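Conserved hypothetical protein (Bacteroides thetaiotaomicron, PDB 2F06) is of unknown function but pairs two ACT domains, binds histidine, and is probably related to the regulatory small subunit of acetohydroxyacid synthase. Local coordinates at residues 22-27 and 61-67; 51-55 and 140-144; 92-98 and 123-128. All coordinates share one frame; numbering follows the deposited sequence.

Contact 1. Residues 22-27 and 61-67; sequences EVTEVL and ALKDNHF
The two helices of the first ACT domain, 19-29 and 55-64, pack side by side here, with Val-26 and Phe-67 carrying much of the seam. Val-26 divides its branches: CG1, anti to the backbone N (chi1 -177°), reaches Ala-61 CB at 3.9 Å, while CG2 lies between the Asn-65 amide and the ring of Phe-67, meeting Phe-67 CE2 at 3.9 Å. Val-23 lays its CG2 over one face of that ring, nearer the rim than the middle, in a CH-pi contact 3.8 Å from the centroid and 28° off the normal. Deeper in, Leu-27 CD2 meets Leu-62 CD1 with the two side chains roughly at right angles, and Leu-62 continues onto Leu-9 and Ile-11 of strand 5-13. The amide of Asn-65 lies alongside Val-26, the two side chains pointing in opposite directions, and is locked by an almost straight bond, 2.7 Å from ND2 to Ala-61 O, an oxygen that Asn-65 N grips from the opposite face of its plane. His-66, with positive phi, is the C-prime residue of a Schellman motif, closed by Phe-67 N to Leu-62 O, and the turn returns Phe-67 to the seam. Two helices paired on one face of an antiparallel sheet are the ferredoxin-like arrangement of ACT domains.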
ATOM      1  N   GLU A  22       5.076  -3.429  20.893  1.00 22.50           N
ATOM      2  CA  GLU A  22       5.593  -4.769  21.167  1.00 23.42           C
ATOM      3  C   GLU A  22       6.739  -5.188  20.267  1.00 22.37           C
ATOM      4  O   GLU A  22       7.644  -5.796  20.772  1.00 21.31           O
ATOM      5  CB  GLU A  22       4.518  -5.823  21.076  1.00 24.05           C
ATOM      6  CG  GLU A  22       3.187  -5.384  21.557  1.00 28.15           C
ATOM      7  CD  GLU A  22       2.130  -6.432  21.300  1.00 35.67           C
ATOM      8  OE1 GLU A  22       2.499  -7.500  20.712  1.00 37.15           O
ATOM      9  OE2 GLU A  22       0.949  -6.179  21.690  1.00 35.76           O
ATOM     10  N   VAL A  23       6.720  -4.882  18.955  1.00 20.28           N
ATOM     11  CA  VAL A  23       7.825  -5.271  18.061  1.00 19.29           C
ATOM     12  C   VAL A  23       9.081  -4.540  18.463  1.00 18.90           C
ATOM     13  O   VAL A  23      10.215  -5.080  18.454  1.00 18.92           O
ATOM     14  CB  VAL A  23       7.571  -4.879  16.522  1.00 21.47           C
ATOM     15  CG1 VAL A  23       8.901  -4.869  15.724  1.00 20.83           C
ATOM     16  CG2 VAL A  23       6.620  -5.780  15.904  1.00 21.43           C
ATOM     17  N   THR A  24       8.934  -3.274  18.761  1.00 17.40           N
ATOM     18  CA  THR A  24      10.148  -2.518  19.136  1.00 18.41           C
ATOM     19  C   THR A  24      10.651  -2.959  20.508  1.00 18.04           C
ATOM     20  O   THR A  24      11.866  -2.886  20.769  1.00 18.74           O
ATOM     21  CB  THR A  24       9.945  -0.983  19.124  1.00 17.53           C
ATOM     22  OG1 THR A  24       8.812  -0.642  19.930  1.00 17.80           O
ATOM     23  CG2 THR A  24       9.783  -0.481  17.609  1.00 18.30           C
ATOM     24  N   GLU A  25       9.728  -3.392  21.344  1.00 17.26           N
ATOM     25  CA  GLU A  25      10.076  -4.045  22.634  1.00 20.33           C
ATOM     26  C   GLU A  25      10.818  -5.402  22.526  1.00 20.03           C
ATOM     27  O   GLU A  25      11.803  -5.611  23.218  1.00 22.01           O
ATOM     28  CB  GLU A  25       8.839  -4.150  23.520  1.00 18.33           C
ATOM     29  CG  GLU A  25       8.386  -2.741  24.032  1.00 21.56           C
ATOM     30  CD  GLU A  25       7.175  -2.737  24.968  1.00 24.40           C
ATOM     31  OE1 GLU A  25       6.438  -3.770  25.081  1.00 29.74           O
ATOM     32  OE2 GLU A  25       6.970  -1.678  25.643  1.00 28.79           O
ATOM     33  N   VAL A  26      10.316  -6.347  21.748  1.00 21.87           N
ATOM     34  CA  VAL A  26      11.114  -7.525  21.295  1.00 24.04           C
ATOM     35  C   VAL A  26      12.546  -7.210  20.859  1.00 24.05           C
ATOM     36  O   VAL A  26      13.491  -7.826  21.346  1.00 26.31           O
ATOM     37  CB  VAL A  26      10.443  -8.350  20.152  1.00 23.72           C
ATOM     38  CG1 VAL A  26      11.311  -9.584  19.818  1.00 24.11           C
ATOM     39  CG2 VAL A  26       9.073  -8.830  20.608  1.00 24.70           C
ATOM     40  N   LEU A  27      12.713  -6.261  19.958  1.00 23.42           N
ATOM     41  CA  LEU A  27      14.035  -5.891  19.497  1.00 22.69           C
ATOM     42  C   LEU A  27      14.903  -5.229  20.560  1.00 21.92           C
ATOM     43  O   LEU A  27      16.083  -5.564  20.635  1.00 21.81           O
ATOM     44  CB  LEU A  27      13.936  -5.020  18.232  1.00 22.44           C
ATOM     45  CG  LEU A  27      13.251  -5.778  17.083  1.00 26.28           C
ATOM     46  CD1 LEU A  27      13.122  -4.883  15.854  1.00 27.34           C
ATOM     47  CD2 LEU A  27      13.992  -7.094  16.687  1.00 24.30           C
ATOM     48  N   ALA A  61      14.033 -13.939  17.079  1.00 20.86           N
ATOM     49  CA  ALA A  61      13.309 -13.344  18.205  1.00 21.61           C
ATOM     50  C   ALA A  61      11.826 -13.010  17.850  1.00 21.55           C
ATOM     51  O   ALA A  61      10.855 -13.367  18.578  1.00 21.77           O
ATOM     52  CB  ALA A  61      14.044 -12.075  18.688  1.00 21.40           C
ATOM     53  N   LEU A  62      11.653 -12.363  16.711  1.00 21.83           N
ATOM     54  CA  LEU A  62      10.338 -12.076  16.197  1.00 21.37           C
ATOM     55  C   LEU A  62       9.491 -13.320  15.923  1.00 21.80           C
ATOM     56  O   LEU A  62       8.352 -13.345  16.368  1.00 21.50           O
ATOM     57  CB  LEU A  62      10.442 -11.154  14.963  1.00 21.52           C
ATOM     58  CG  LEU A  62      10.913  -9.778  15.440  1.00 21.07           C
ATOM     59  CD1 LEU A  62      11.508  -8.918  14.250  1.00 21.31           C
ATOM     60  CD2 LEU A  62       9.737  -9.080  16.111  1.00 18.95           C
ATOM     61  N   LYS A  63      10.016 -14.329  15.209  1.00 22.14           N
ATOM     62  CA  LYS A  63       9.303 -15.629  15.019  1.00 23.91           C
ATOM     63  C   LYS A  63       8.924 -16.304  16.343  1.00 23.50           C
ATOM     64  O   LYS A  63       7.845 -16.899  16.471  1.00 23.64           O
ATOM     65  CB  LYS A  63      10.160 -16.652  14.250  1.00 24.01           C
ATOM     66  CG  LYS A  63      10.511 -16.273  12.810  1.00 28.26           C
ATOM     67  CD  LYS A  63       9.288 -16.399  11.860  1.00 31.05           C
ATOM     68  CE  LYS A  63       8.858 -17.855  11.722  1.00 33.10           C
ATOM     69  NZ  LYS A  63       7.867 -17.861  10.627  1.00 38.14           N
ATOM     70  N   ASP A  64       9.851 -16.252  17.304  1.00 24.28           N
ATOM     71  CA  ASP A  64       9.662 -16.779  18.653  1.00 23.44           C
ATOM     72  C   ASP A  64       8.501 -16.084  19.368  1.00 22.91           C
ATOM     73  O   ASP A  64       7.819 -16.714  20.186  1.00 23.18           O
ATOM     74  CB  ASP A  64      10.915 -16.528  19.514  1.00 24.59           C
ATOM     75  CG  ASP A  64      12.017 -17.541  19.282  1.00 26.47           C
ATOM     76  OD1 ASP A  64      11.804 -18.515  18.526  1.00 28.25           O
ATOM     77  OD2 ASP A  64      13.127 -17.329  19.847  1.00 30.40           O
ATOM     78  N   ASN A  65       8.354 -14.778  19.137  1.00 21.39           N
ATOM     79  CA  ASN A  65       7.254 -13.989  19.678  1.00 21.33           C
ATOM     80  C   ASN A  65       6.013 -13.949  18.779  1.00 22.54           C
ATOM     81  O   ASN A  65       5.114 -13.128  19.006  1.00 22.76           O
ATOM     82  CB  ASN A  65       7.741 -12.584  19.987  1.00 20.98           C
ATOM     83  CG  ASN A  65       8.590 -12.542  21.245  1.00 22.78           C
ATOM     84  OD1 ASN A  65       8.086 -12.310  22.359  1.00 25.07           O
ATOM     85  ND2 ASN A  65       9.870 -12.823  21.085  1.00 19.10           N
ATOM     86  N   HIS A  66       5.998 -14.815  17.754  1.00 22.77           N
ATOM     87  CA  HIS A  66       4.825 -15.116  16.917  1.00 23.65           C
ATOM     88  C   HIS A  66       4.503 -13.994  15.946  1.00 23.91           C
ATOM     89  O   HIS A  66       3.345 -13.889  15.492  1.00 25.48           O
ATOM     90  CB  HIS A  66       3.601 -15.476  17.802  1.00 23.96           C
ATOM     91  CG  HIS A  66       3.898 -16.559  18.787  1.00 24.74           C
ATOM     92  ND1 HIS A  66       3.958 -17.888  18.428  1.00 23.83           N
ATOM     93  CD2 HIS A  66       4.242 -16.501  20.092  1.00 26.83           C
ATOM     94  CE1 HIS A  66       4.299 -18.605  19.483  1.00 29.92           C
ATOM     95  NE2 HIS A  66       4.464 -17.789  20.511  1.00 30.37           N
ATOM     96  N   PHE A  67       5.521 -13.197  15.576  1.00 22.74           N
ATOM     97  CA  PHE A  67       5.374 -12.234  14.489  1.00 21.96           C
ATOM     98  C   PHE A  67       5.565 -12.908  13.150  1.00 21.85           C
ATOM     99  O   PHE A  67       6.308 -13.882  13.057  1.00 21.06           O
ATOM    100  CB  PHE A  67       6.310 -11.020  14.639  1.00 21.81           C
ATOM    101  CG  PHE A  67       5.923 -10.104  15.797  1.00 22.24           C
ATOM    102  CD1 PHE A  67       4.940  -9.126  15.622  1.00 24.71           C
ATOM    103  CD2 PHE A  67       6.528 -10.224  17.045  1.00 20.09           C
ATOM    104  CE1 PHE A  67       4.551  -8.296  16.693  1.00 27.78           C
ATOM    105  CE2 PHE A  67       6.146  -9.399  18.118  1.00 26.45           C
ATOM    106  CZ  PHE A  67       5.153  -8.441  17.948  1.00 24.45           C
TER

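Contact 2. Residues 51-55 and 140-144; sequences IVSDP and DLYKL
The ring of Tyr-142 is the flat group on which this contact turns: Pro-55 covers one face, Ile-51 CG2 stands at its edge near the ring plane, and the carbonyl of Val-52 approaches obliquely. Pro-55 CD sits over the middle of the ring in a CH-pi contact, 4.0 Å from the centroid and only 11° off the normal. The neighbouring CG lies 3.6 Å from Tyr-142 CZ, close to the phenol end. Ile-51 CG2 is 4.1 Å from Tyr-142 CD1, and the same methyl touches Leu-141 CG, the side chains of Ile-51 and Leu-141 crossing at about a right angle. With CG1 beside the backbone N (chi1 -56°), CG2 takes the position anti to that N and lies between Leu-141 and the tyrosine edge.

Where the two segments come closest, at Ser-53 and Tyr-142, backbone groups meet directly. Ser-53 CA comes within 3.0 Å of Tyr-142 O in a CA-H...O contact with an angle of 146° at the hydrogen, while a longer and more bent one runs from Tyr-142 CA to Val-52 O. The polar atoms find partners outside the two segments: Tyr-142 OH hydrogen-bonds Lys-7 N of strand 5-13, Ser-53 OG pairs with Asn-33 N, and Leu-141 O accepts from Ser-35 OG. At the turn into helix 55-64, Asp-54 occupies the N-cap position and holds Lys-57 N through OD1.

The C-terminal end of the second ACT domain is thus fitted against the end of strand 46-52 in the first. Between the two segments the attraction is dispersion and C-H...O; the hydrogen bonds of Tyr-142 OH and Leu-141 O to adjoining strands of the first domain add to it. The proline over its face, Ile-51 at its edge and the bond at its hydroxyl together probably restrict the ring's position.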
ATOM      1  N   ILE A  51      15.761  -1.947   8.830  1.00 22.49           N
ATOM      2  CA  ILE A  51      17.200  -2.272   8.890  1.00 22.11           C
ATOM      3  C   ILE A  51      17.647  -2.336  10.356  1.00 21.46           C
ATOM      4  O   ILE A  51      17.537  -1.344  11.073  1.00 21.73           O
ATOM      5  CB  ILE A  51      18.074  -1.283   8.050  1.00 20.54           C
ATOM      6  CG1 ILE A  51      17.573  -1.257   6.606  1.00 21.75           C
ATOM      7  CG2 ILE A  51      19.559  -1.691   8.152  1.00 21.91           C
ATOM      8  CD1 ILE A  51      18.003  -2.417   5.727  1.00 22.73           C
ATOM      9  N   VAL A  52      18.103  -3.510  10.816  1.00 21.24           N
ATOM     10  CA  VAL A  52      18.522  -3.667  12.207  1.00 22.26           C
ATOM     11  C   VAL A  52      20.032  -4.060  12.324  1.00 23.17           C
ATOM     12  O   VAL A  52      20.659  -4.390  11.301  1.00 21.53           O
ATOM     13  CB  VAL A  52      17.637  -4.705  12.952  1.00 22.93           C
ATOM     14  CG1 VAL A  52      16.126  -4.259  12.887  1.00 23.57           C
ATOM     15  CG2 VAL A  52      17.832  -6.139  12.377  1.00 21.78           C
ATOM     16  N   SER A  53      20.567  -4.057  13.553  1.00 22.51           N
ATOM     17  CA  SER A  53      22.013  -4.346  13.789  1.00 23.50           C
ATOM     18  C   SER A  53      22.427  -5.826  13.629  1.00 23.76           C
ATOM     19  O   SER A  53      23.596  -6.127  13.328  1.00 24.09           O
ATOM     20  CB  SER A  53      22.458  -3.830  15.154  1.00 23.68           C
ATOM     21  OG  SER A  53      21.651  -4.387  16.167  1.00 24.00           O
ATOM     22  N   ASP A  54      21.466  -6.730  13.830  1.00 23.37           N
ATOM     23  CA  ASP A  54      21.670  -8.165  13.685  1.00 23.53           C
ATOM     24  C   ASP A  54      20.386  -8.800  13.102  1.00 23.19           C
ATOM     25  O   ASP A  54      19.500  -9.226  13.860  1.00 23.21           O
ATOM     26  CB  ASP A  54      22.102  -8.774  15.053  1.00 22.43           C
ATOM     27  CG  ASP A  54      22.434 -10.255  14.979  1.00 23.54           C
ATOM     28  OD1 ASP A  54      22.053 -10.934  14.001  1.00 23.80           O
ATOM     29  OD2 ASP A  54      23.060 -10.760  15.965  1.00 28.07           O
ATOM     30  N   PRO A  55      20.254  -8.823  11.754  1.00 22.73           N
ATOM     31  CA  PRO A  55      18.970  -9.308  11.192  1.00 22.87           C
ATOM     32  C   PRO A  55      18.581 -10.769  11.516  1.00 22.70           C
ATOM     33  O   PRO A  55      17.405 -11.037  11.732  1.00 21.68           O
ATOM     34  CB  PRO A  55      19.084  -9.046   9.674  1.00 22.88           C
ATOM     35  CG  PRO A  55      20.488  -8.862   9.390  1.00 22.35           C
ATOM     36  CD  PRO A  55      21.179  -8.377  10.707  1.00 23.30           C
ATOM     37  N   ASP A 140      27.929  -2.124   7.147  1.00 23.47           N
ATOM     38  CA  ASP A 140      27.887  -0.665   7.384  1.00 23.87           C
ATOM     39  C   ASP A 140      26.465  -0.191   7.672  1.00 24.27           C
ATOM     40  O   ASP A 140      26.194   0.624   8.563  1.00 24.68           O
ATOM     41  CB  ASP A 140      28.377   0.153   6.170  1.00 24.01           C
ATOM     42  CG  ASP A 140      29.870   0.092   5.923  1.00 25.03           C
ATOM     43  OD1 ASP A 140      30.685   0.066   6.877  1.00 22.41           O
ATOM     44  OD2 ASP A 140      30.212   0.073   4.687  1.00 29.17           O
ATOM     45  N   LEU A 141      25.535  -0.719   6.897  1.00 24.54           N
ATOM     46  CA  LEU A 141      24.150  -0.432   7.054  1.00 24.27           C
ATOM     47  C   LEU A 141      23.596  -0.889   8.436  1.00 25.71           C
ATOM     48  O   LEU A 141      22.848  -0.139   9.096  1.00 24.21           O
ATOM     49  CB  LEU A 141      23.385  -1.054   5.882  1.00 24.02           C
ATOM     50  CG  LEU A 141      22.101  -0.485   5.367  1.00 23.29           C
ATOM     51  CD1 LEU A 141      22.061   1.028   5.149  1.00 20.66           C
ATOM     52  CD2 LEU A 141      21.652  -1.253   4.081  1.00 25.32           C
ATOM     53  N   TYR A 142      23.936  -2.104   8.851  1.00 25.70           N
ATOM     54  CA  TYR A 142      23.534  -2.615  10.178  1.00 28.94           C
ATOM     55  C   TYR A 142      24.097  -1.867  11.438  1.00 30.04           C
ATOM     56  O   TYR A 142      23.729  -2.160  12.600  1.00 31.76           O
ATOM     57  CB  TYR A 142      24.031  -4.063  10.282  1.00 28.98           C
ATOM     58  CG  TYR A 142      23.512  -5.020   9.196  1.00 28.52           C
ATOM     59  CD1 TYR A 142      22.353  -4.742   8.416  1.00 28.11           C
ATOM     60  CD2 TYR A 142      24.200  -6.208   8.950  1.00 30.22           C
ATOM     61  CE1 TYR A 142      21.897  -5.676   7.451  1.00 22.46           C
ATOM     62  CE2 TYR A 142      23.775  -7.114   7.969  1.00 27.90           C
ATOM     63  CZ  TYR A 142      22.616  -6.866   7.263  1.00 24.29           C
ATOM     64  OH  TYR A 142      22.271  -7.823   6.333  1.00 28.56           O
ATOM     65  N   LYS A 143      25.042  -0.955  11.250  1.00 29.82           N
ATOM     66  CA  LYS A 143      25.644  -0.254  12.405  1.00 28.89           C
ATOM     67  C   LYS A 143      25.491   1.268  12.279  1.00 27.96           C
ATOM     68  O   LYS A 143      26.274   2.030  12.865  1.00 29.19           O
ATOM     69  CB  LYS A 143      27.146  -0.669  12.617  1.00 28.66           C
ATOM     70  CG  LYS A 143      28.132  -0.167  11.537  1.00 28.99           C
ATOM     71  CD  LYS A 143      29.678  -0.301  11.837  1.00 28.12           C
ATOM     72  CE  LYS A 143      30.227  -1.683  11.672  1.00 21.32           C
ATOM     73  NZ  LYS A 143      29.280  -2.580  12.344  1.00 30.10           N
ATOM     74  N   LEU A 144      24.514   1.736  11.528  1.00 25.96           N
ATOM     75  CA  LEU A 144      24.379   3.185  11.398  1.00 26.04           C
ATOM     76  C   LEU A 144      24.059   3.847  12.774  1.00 26.13           C
ATOM     77  O   LEU A 144      24.400   5.017  13.079  1.00 25.30           O
ATOM     78  CB  LEU A 144      23.331   3.542  10.352  1.00 26.56           C
ATOM     79  CG  LEU A 144      23.639   3.355   8.866  1.00 27.14           C
ATOM     80  CD1 LEU A 144      22.398   3.647   8.083  1.00 28.66           C
ATOM     81  CD2 LEU A 144      24.690   4.377   8.473  1.00 29.80           C
ATOM     82  OXT LEU A 144      23.434   3.180  13.627  1.00 25.27           O
TER

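Contact 3. Residues 92-98 and 123-128; sequences FLSAEGV and KCIEVL
Val-127, Leu-93 and Val-98 bury the most surface where helix 85-95 meets helix 121-130, and the two valines divide their methyls among several neighbours. Val-127 points at the facing helix. Its CG1 is 3.7 Å from the backbone oxygen of Phe-92 and also touches Phe-92 CB, while CG2 lies 3.6 Å from Glu-96 CG, against the aliphatic part of a glutamate chain that bends at chi2 (-69°) as it crosses the valine obliquely. Leu-93 makes its closest contacts through CD2, which touches Leu-128 CD2 at 3.7 Å and Cys-124 SG at 3.9 Å. Val-98, beyond the helix end, sends CG1 to Cys-124 CB (3.8 Å) and CG2 to Lys-123 CB, its side chain standing about square to that of the lysine. The bent chain of Lys-123 then leads away from the contact, and NZ forms a salt bridge with Glu-126 OE1 on the same helix.

What brings Val-98 back to the interface is a Schellman motif with Gly-97 as the positive-phi C-prime residue. Gly-97 N bonds Ser-94 O, and Leu-93 O accepts both Val-98 N, at 3.0 Å, and Glu-96 N, which come from opposite faces of its plane. The apolar seam between neighbouring helices, one of them closed by this turn, is that of the paired helices in the beta-alpha-beta-beta-alpha-beta order of an ACT domain.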
ATOM      1  N   PHE A  92      21.582   7.550 -13.334  1.00 22.53           N
ATOM      2  CA  PHE A  92      22.499   6.483 -13.727  1.00 23.52           C
ATOM      3  C   PHE A  92      21.663   5.215 -13.842  1.00 23.22           C
ATOM      4  O   PHE A  92      21.750   4.510 -14.815  1.00 22.07           O
ATOM      5  CB  PHE A  92      23.613   6.208 -12.711  1.00 25.01           C
ATOM      6  CG  PHE A  92      24.669   7.302 -12.566  1.00 26.74           C
ATOM      7  CD1 PHE A  92      25.088   8.065 -13.624  1.00 31.63           C
ATOM      8  CD2 PHE A  92      25.269   7.516 -11.306  1.00 32.18           C
ATOM      9  CE1 PHE A  92      26.100   9.037 -13.456  1.00 33.99           C
ATOM     10  CE2 PHE A  92      26.243   8.490 -11.110  1.00 32.29           C
ATOM     11  CZ  PHE A  92      26.666   9.247 -12.196  1.00 31.51           C
ATOM     12  N   LEU A  93      20.825   4.923 -12.852  1.00 22.92           N
ATOM     13  CA  LEU A  93      20.122   3.637 -12.837  1.00 23.72           C
ATOM     14  C   LEU A  93      19.137   3.583 -13.949  1.00 25.26           C
ATOM     15  O   LEU A  93      19.072   2.590 -14.673  1.00 26.11           O
ATOM     16  CB  LEU A  93      19.381   3.385 -11.507  1.00 23.66           C
ATOM     17  CG  LEU A  93      20.296   3.201 -10.324  1.00 22.18           C
ATOM     18  CD1 LEU A  93      19.596   3.329  -9.031  1.00 24.15           C
ATOM     19  CD2 LEU A  93      20.959   1.855 -10.495  1.00 21.93           C
ATOM     20  N   SER A  94      18.339   4.630 -14.093  1.00 26.31           N
ATOM     21  CA  SER A  94      17.311   4.570 -15.103  1.00 27.96           C
ATOM     22  C   SER A  94      17.876   4.547 -16.565  1.00 27.13           C
ATOM     23  O   SER A  94      17.369   3.799 -17.398  1.00 27.45           O
ATOM     24  CB  SER A  94      16.225   5.614 -14.833  1.00 28.90           C
ATOM     25  OG  SER A  94      16.561   6.854 -15.385  1.00 33.01           O
ATOM     26  N   ALA A  95      18.981   5.252 -16.826  1.00 26.70           N
ATOM     27  CA  ALA A  95      19.690   5.175 -18.118  1.00 26.45           C
ATOM     28  C   ALA A  95      20.097   3.736 -18.483  1.00 26.60           C
ATOM     29  O   ALA A  95      20.267   3.393 -19.678  1.00 23.92           O
ATOM     30  CB  ALA A  95      20.905   6.082 -18.124  1.00 26.71           C
ATOM     31  N   GLU A  96      20.217   2.886 -17.451  1.00 26.51           N
ATOM     32  CA  GLU A  96      20.573   1.472 -17.654  1.00 27.42           C
ATOM     33  C   GLU A  96      19.394   0.515 -17.467  1.00 27.37           C
ATOM     34  O   GLU A  96      19.593  -0.698 -17.340  1.00 27.12           O
ATOM     35  CB  GLU A  96      21.721   1.053 -16.729  1.00 28.42           C
ATOM     36  CG  GLU A  96      23.082   1.700 -16.998  1.00 29.44           C
ATOM     37  CD  GLU A  96      23.719   1.266 -18.278  1.00 35.30           C
ATOM     38  OE1 GLU A  96      23.666   0.050 -18.645  1.00 35.18           O
ATOM     39  OE2 GLU A  96      24.289   2.173 -18.937  1.00 36.93           O
ATOM     40  N   GLY A  97      18.180   1.067 -17.422  1.00 27.10           N
ATOM     41  CA  GLY A  97      16.956   0.275 -17.262  1.00 26.83           C
ATOM     42  C   GLY A  97      16.761  -0.401 -15.907  1.00 27.10           C
ATOM     43  O   GLY A  97      16.051  -1.401 -15.824  1.00 26.24           O
ATOM     44  N   VAL A  98      17.390   0.135 -14.850  1.00 27.37           N
ATOM     45  CA  VAL A  98      17.249  -0.411 -13.511  1.00 27.39           C
ATOM     46  C   VAL A  98      16.281   0.496 -12.725  1.00 29.08           C
ATOM     47  O   VAL A  98      16.567   1.681 -12.530  1.00 31.06           O
ATOM     48  CB  VAL A  98      18.576  -0.440 -12.709  1.00 27.01           C
ATOM     49  CG1 VAL A  98      18.270  -0.877 -11.227  1.00 23.93           C
ATOM     50  CG2 VAL A  98      19.582  -1.345 -13.313  1.00 26.61           C
ATOM     51  N   LYS A 123      22.092  -6.157 -11.513  1.00 23.56           N
ATOM     52  CA  LYS A 123      22.326  -5.010 -12.397  1.00 24.09           C
ATOM     53  C   LYS A 123      22.486  -3.669 -11.671  1.00 24.12           C
ATOM     54  O   LYS A 123      23.271  -2.806 -12.099  1.00 23.38           O
ATOM     55  CB  LYS A 123      21.259  -4.890 -13.499  1.00 24.35           C
ATOM     56  CG  LYS A 123      21.830  -4.370 -14.765  1.00 26.14           C
ATOM     57  CD  LYS A 123      22.517  -5.504 -15.638  1.00 32.73           C
ATOM     58  CE  LYS A 123      23.469  -6.492 -14.851  1.00 32.05           C
ATOM     59  NZ  LYS A 123      24.113  -7.575 -15.699  1.00 31.35           N
ATOM     60  N   CYS A 124      21.709  -3.488 -10.600  1.00 23.33           N
ATOM     61  CA  CYS A 124      21.754  -2.273  -9.836  1.00 22.24           C
ATOM     62  C   CYS A 124      23.159  -2.097  -9.270  1.00 22.41           C
ATOM     63  O   CYS A 124      23.758  -1.022  -9.384  1.00 21.61           O
ATOM     64  CB  CYS A 124      20.680  -2.319  -8.712  1.00 22.39           C
ATOM     65  SG  CYS A 124      20.686  -0.815  -7.664  1.00 26.85           S
ATOM     66  N   ILE A 125      23.701  -3.155  -8.655  1.00 22.17           N
ATOM     67  CA  ILE A 125      24.999  -3.048  -8.010  1.00 22.61           C
ATOM     68  C   ILE A 125      26.097  -2.797  -9.049  1.00 22.69           C
ATOM     69  O   ILE A 125      27.016  -2.023  -8.796  1.00 22.13           O
ATOM     70  CB  ILE A 125      25.327  -4.270  -7.167  1.00 23.17           C
ATOM     71  CG1 ILE A 125      24.489  -4.268  -5.900  1.00 23.35           C
ATOM     72  CG2 ILE A 125      26.802  -4.300  -6.760  1.00 22.71           C
ATOM     73  CD1 ILE A 125      24.636  -5.558  -5.110  1.00 26.29           C
ATOM     74  N   GLU A 126      25.952  -3.409 -10.210  1.00 22.75           N
ATOM     75  CA  GLU A 126      26.894  -3.245 -11.315  1.00 24.86           C
ATOM     76  C   GLU A 126      27.018  -1.776 -11.709  1.00 25.02           C
ATOM     77  O   GLU A 126      28.111  -1.231 -11.720  1.00 24.72           O
ATOM     78  CB  GLU A 126      26.385  -4.066 -12.498  1.00 24.13           C
ATOM     79  CG  GLU A 126      27.379  -4.303 -13.580  1.00 31.64           C
ATOM     80  CD  GLU A 126      26.910  -5.391 -14.519  1.00 37.53           C
ATOM     81  OE1 GLU A 126      26.320  -6.392 -14.016  1.00 41.73           O
ATOM     82  OE2 GLU A 126      27.118  -5.238 -15.741  1.00 40.44           O
ATOM     83  N   VAL A 127      25.875  -1.141 -12.005  1.00 26.72           N
ATOM     84  CA  VAL A 127      25.793   0.278 -12.443  1.00 27.46           C
ATOM     85  C   VAL A 127      26.419   1.208 -11.391  1.00 27.08           C
ATOM     86  O   VAL A 127      27.260   2.047 -11.703  1.00 27.36           O
ATOM     87  CB  VAL A 127      24.285   0.706 -12.796  1.00 28.16           C
ATOM     88  CG1 VAL A 127      24.128   2.211 -13.057  1.00 27.32           C
ATOM     89  CG2 VAL A 127      23.770  -0.088 -13.999  1.00 28.43           C
ATOM     90  N   LEU A 128      26.046   1.001 -10.140  1.00 27.50           N
ATOM     91  CA  LEU A 128      26.463   1.884  -9.056  1.00 27.66           C
ATOM     92  C   LEU A 128      27.970   1.832  -8.900  1.00 27.68           C
ATOM     93  O   LEU A 128      28.588   2.879  -8.750  1.00 27.29           O
ATOM     94  CB  LEU A 128      25.771   1.488  -7.736  1.00 26.58           C
ATOM     95  CG  LEU A 128      24.240   1.520  -7.709  1.00 29.21           C
ATOM     96  CD1 LEU A 128      23.743   1.055  -6.384  1.00 23.91           C
ATOM     97  CD2 LEU A 128      23.601   2.880  -8.060  1.00 30.36           C
TER

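How the contacts relate
Contacts 1 and 3 are the same kind of element seen twice, a helix pair in each of the two ACT domains, on opposite sides of the chain's centre with their own centres about 36 Å apart. Contact 2 lies between them and joins the domains. It touches contact 1, where Leu-27 CD1 meets Val-52 CG1 at 4.3 Å, and strand 46-52 runs on into helix 55-64. Contact 3 stays apart from contact 2, nearest atoms about 11 Å away. A bound histidine lies about 7 Å from the side chain of Leu-27, one about 8 Å from that of Val-52, and one about 12 Å from that of Phe-92; these need not be the same molecule.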